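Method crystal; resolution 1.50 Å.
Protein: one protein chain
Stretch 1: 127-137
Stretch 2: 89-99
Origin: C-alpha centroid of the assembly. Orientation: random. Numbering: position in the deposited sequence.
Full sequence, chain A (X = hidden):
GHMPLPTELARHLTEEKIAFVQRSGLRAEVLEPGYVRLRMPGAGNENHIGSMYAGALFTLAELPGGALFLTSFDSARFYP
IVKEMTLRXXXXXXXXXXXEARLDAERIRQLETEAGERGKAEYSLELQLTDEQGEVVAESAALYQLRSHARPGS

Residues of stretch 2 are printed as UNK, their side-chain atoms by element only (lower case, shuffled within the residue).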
# COMPACT_ATOMS: atom_id res chain seq x y z
N LEU A 127 4.36 -12.11 5.93
CA LEU A 127 5.60 -12.11 5.17
C LEU A 127 6.69 -11.15 5.62
O LEU A 127 6.43 -10.18 6.33
CB LEU A 127 5.27 -11.80 3.71
CG LEU A 127 4.00 -12.43 3.13
CD1 LEU A 127 3.80 -11.94 1.70
CD2 LEU A 127 4.11 -13.95 3.17
N GLN A 128 7.90 -11.44 5.16
CA GLN A 128 9.06 -10.60 5.42
C GLN A 128 9.63 -10.16 4.08
O GLN A 128 9.75 -10.97 3.15
CB GLN A 128 10.15 -11.36 6.16
CG GLN A 128 9.76 -11.89 7.52
CD GLN A 128 10.96 -12.43 8.27
OE1 GLN A 128 11.74 -13.22 7.73
NE2 GLN A 128 11.12 -12.01 9.52
N LEU A 129 9.96 -8.88 3.97
CA LEU A 129 10.56 -8.35 2.76
C LEU A 129 12.03 -8.20 3.11
O LEU A 129 12.37 -7.66 4.16
CB LEU A 129 9.95 -6.99 2.40
CG LEU A 129 8.64 -7.01 1.61
CD1 LEU A 129 7.59 -7.87 2.31
CD2 LEU A 129 8.15 -5.57 1.44
N THR A 130 12.91 -8.67 2.23
CA THR A 130 14.34 -8.61 2.51
C THR A 130 15.15 -7.93 1.42
O THR A 130 14.75 -7.92 0.26
CB THR A 130 14.90 -10.04 2.71
OG1 THR A 130 14.71 -10.80 1.50
CG2 THR A 130 14.18 -10.74 3.85
N ASP A 131 16.28 -7.35 1.81
CA ASP A 131 17.14 -6.71 0.82
C ASP A 131 18.19 -7.72 0.33
O ASP A 131 18.17 -8.89 0.73
CB ASP A 131 17.81 -5.44 1.37
CG ASP A 131 18.75 -5.71 2.53
OD1 ASP A 131 19.23 -6.86 2.68
OD2 ASP A 131 19.02 -4.75 3.28
N GLU A 132 19.10 -7.27 -0.53
CA GLU A 132 20.12 -8.15 -1.10
C GLU A 132 21.04 -8.85 -0.11
O GLU A 132 21.71 -9.83 -0.46
CB GLU A 132 20.94 -7.36 -2.13
CG GLU A 132 20.13 -7.04 -3.39
CD GLU A 132 20.82 -6.04 -4.31
OE1 GLU A 132 22.05 -6.19 -4.53
OE2 GLU A 132 20.14 -5.11 -4.80
N GLN A 133 21.07 -8.36 1.13
CA GLN A 133 21.90 -8.93 2.19
C GLN A 133 21.05 -9.81 3.11
O GLN A 133 21.55 -10.32 4.12
CB GLN A 133 22.54 -7.82 3.01
CG GLN A 133 23.48 -6.93 2.23
CD GLN A 133 24.71 -7.68 1.79
OE1 GLN A 133 25.49 -8.14 2.63
NE2 GLN A 133 24.89 -7.81 0.48
N GLY A 134 19.78 -9.98 2.77
CA GLY A 134 18.90 -10.79 3.59
C GLY A 134 18.36 -10.08 4.82
O GLY A 134 17.74 -10.72 5.68
N GLU A 135 18.61 -8.77 4.93
CA GLU A 135 18.09 -8.00 6.06
C GLU A 135 16.59 -7.78 5.87
O GLU A 135 16.13 -7.49 4.77
CB GLU A 135 18.76 -6.61 6.17
CG GLU A 135 20.20 -6.61 6.64
CD GLU A 135 20.38 -7.27 7.99
OE1 GLU A 135 19.66 -6.93 8.95
OE2 GLU A 135 21.27 -8.14 8.10
N VAL A 136 15.83 -7.92 6.95
CA VAL A 136 14.39 -7.73 6.91
C VAL A 136 14.10 -6.23 6.97
O VAL A 136 14.31 -5.59 7.99
CB VAL A 136 13.71 -8.46 8.09
CG1 VAL A 136 12.22 -8.18 8.10
CG2 VAL A 136 13.97 -9.95 7.97
N VAL A 137 13.61 -5.68 5.86
CA VAL A 137 13.33 -4.25 5.81
C VAL A 137 11.90 -3.89 6.20
O VAL A 137 11.63 -2.76 6.61
CB VAL A 137 13.64 -3.68 4.40
CG1 VAL A 137 15.10 -3.93 4.05
CG2 VAL A 137 12.71 -4.30 3.36
N UNK A 89 7.40 -1.17 9.03
CA UNK A 89 8.68 -0.78 8.46
C UNK A 89 9.79 -0.95 9.49
O UNK A 89 9.73 -0.36 10.58
c UNK A 89 7.58 0.54 5.67
c UNK A 89 6.52 0.72 4.77
c UNK A 89 6.24 1.46 7.44
c UNK A 89 5.32 1.27 5.21
c UNK A 89 8.58 0.68 7.99
c UNK A 89 7.45 0.91 7.01
c UNK A 89 5.17 1.64 6.55
N UNK A 90 10.79 -1.76 9.15
CA UNK A 90 11.89 -2.05 10.05
C UNK A 90 13.16 -1.23 9.81
O UNK A 90 13.81 -0.79 10.76
c UNK A 90 8.51 -5.12 12.86
n UNK A 90 7.82 -6.20 13.19
c UNK A 90 11.06 -4.46 10.23
n UNK A 90 8.29 -3.98 13.51
c UNK A 90 10.28 -4.08 11.49
c UNK A 90 12.24 -3.53 9.98
n UNK A 90 9.43 -5.19 11.91
N UNK A 91 13.52 -1.05 8.55
CA UNK A 91 14.71 -0.28 8.20
C UNK A 91 14.67 0.20 6.76
O UNK A 91 13.98 -0.38 5.92
n UNK A 91 19.18 -4.07 10.16
c UNK A 91 15.93 -2.51 7.90
c UNK A 91 15.97 -1.11 8.46
c UNK A 91 16.92 -3.41 8.62
n UNK A 91 18.30 -3.11 8.26
n UNK A 91 20.58 -3.14 8.59
c UNK A 91 19.35 -3.44 9.00
N UNK A 92 15.40 1.28 6.44
CA UNK A 92 15.40 1.80 5.07
C UNK A 92 15.68 0.67 4.08
O UNK A 92 16.63 -0.09 4.25
c UNK A 92 16.43 3.37 6.50
c UNK A 92 16.27 2.09 7.31
c UNK A 92 16.52 2.83 5.10
N UNK A 93 14.85 0.55 3.05
CA UNK A 93 15.00 -0.50 2.05
C UNK A 93 15.84 -0.01 0.88
O UNK A 93 15.37 0.78 0.06
c UNK A 93 13.63 -0.96 1.57
N UNK A 94 17.09 -0.47 0.82
CA UNK A 94 18.00 -0.07 -0.24
C UNK A 94 18.22 -1.20 -1.23
O UNK A 94 18.31 -2.36 -0.84
c UNK A 94 19.20 1.62 1.24
c UNK A 94 19.33 0.39 0.35
c UNK A 94 20.37 3.25 2.74
c UNK A 94 20.54 2.07 1.80
n UNK A 94 19.78 4.43 2.06
N UNK A 95 18.30 -0.85 -2.51
CA UNK A 95 18.52 -1.86 -3.54
C UNK A 95 17.24 -2.61 -3.85
O UNK A 95 16.14 -2.13 -3.54
N UNK A 96 17.38 -3.77 -4.48
CA UNK A 96 16.22 -4.59 -4.83
C UNK A 96 15.71 -5.31 -3.58
O UNK A 96 16.49 -5.79 -2.75
o UNK A 96 17.38 -5.71 -8.13
c UNK A 96 16.59 -5.61 -5.90
c UNK A 96 16.94 -4.98 -7.23
o UNK A 96 16.77 -3.75 -7.37
N UNK A 97 14.38 -5.39 -3.47
CA UNK A 97 13.75 -6.02 -2.33
C UNK A 97 12.92 -7.21 -2.80
O UNK A 97 12.30 -7.16 -3.86
c UNK A 97 13.64 -3.74 -1.26
c UNK A 97 14.84 -3.98 -0.35
c UNK A 97 12.83 -5.00 -1.60
c UNK A 97 12.25 -5.61 -0.34
N UNK A 98 12.91 -8.29 -2.02
CA UNK A 98 12.16 -9.49 -2.38
C UNK A 98 11.24 -9.97 -1.28
O UNK A 98 11.35 -9.57 -0.12
c UNK A 98 14.73 -11.70 -4.33
n UNK A 98 16.94 -13.89 -2.34
c UNK A 98 14.05 -10.40 -3.90
n UNK A 98 15.57 -12.27 -3.27
c UNK A 98 16.18 -13.46 -3.34
c UNK A 98 13.11 -10.65 -2.74
n UNK A 98 16.03 -14.21 -4.43
N UNK A 99 10.34 -10.87 -1.67
CA UNK A 99 9.41 -11.47 -0.75
C UNK A 99 9.02 -12.84 -1.30
O UNK A 99 9.00 -13.05 -2.52
c UNK A 99 7.24 -11.19 0.52
c UNK A 99 7.34 -10.61 -1.91
c UNK A 99 8.11 -10.63 -0.60
O HOH W 1 18.88 -3.09 5.30
O HOH W 2 18.25 -2.16 2.88
O HOH W 3 18.86 -4.83 -1.70
O HOH W 4 16.25 -10.72 -0.87

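Position 89 carries one carbon followed by a ring of six carbons; its CA-to-CB bond points away from stretch 1, and no polar atom sits on the ring. It is Phe89. Position 90 has three carbons, a nitrogen, and a carbon bearing two more nitrogens, so it is an arginine, Arg90. Its CB starts toward stretch 1, 3.5 Å from Val136 O, but the end of the chain leads away, while its backbone N donates to Val137 O (2.9 Å from Arg90 N).

Position 91 repeats this pattern of atoms with its end turned nearer to stretch 1, and is Arg91. Val137 O also accepts from Arg91 N at 3.2 Å. Glu135 OE1 lies 3.1 Å from Arg91 NH1, over one face of the guanidinium, so this salt bridge rests on charge alone. Water 1 accepts from Arg91 NE and donates to Asp131 OD2.

At position 92 three carbons close a ring onto the backbone N, which identifies Pro92. Position 93 has a single side-chain carbon, 3.9 Å from Val137 CG2 to its CB: Ala93. Four carbons in a row ending in nitrogen extend from position 94, which is Lys94; the amine leads away and is bonded elsewhere in the structure.

Position 95 has no side-chain atoms and a phi of 78°, as suits Gly95. An ideal CB there would lie 2.9 Å from Glu132 OE2, a clash. Position 96 bears two carbons, the second with two oxygens: Asp96. Its backbone N donates to Glu132 OE2 (3.1 Å from Asp96 N), although the two carboxylates carry like charge.

Four carbons forked at the first, with one arm two carbons long, mark position 97 as Ile97. Its CG2 lies 3.8 Å from Leu129 CB and 4.0 Å from Val137 CG2. Position 98 has the third guanidinium, with three carbons and a nitrogen before it: Arg98. Its NE donates to water 4, which also bonds Thr130 OG1. Position 99, one carbon carrying two more, is Val99; its CG2 packs 3.7 Å from Leu127 CD1 and 3.8 Å from Leu129 CD1.

The contact is anchored by an antiparallel pair, in which Arg98 N to Thr130 O and Thr130 N to Arg98 O are both 3.0 Å. Ile97 and Val99 add apolar packing against the leucines. Beyond the pair, waters 1, 2 and 3 link the Asp131–Gly134 turn to the loop of stretch 2, and Val137 O holds the loop's start through two backbone amides.

Stretch 2, residues 89-99: FRRPAKGDIRV
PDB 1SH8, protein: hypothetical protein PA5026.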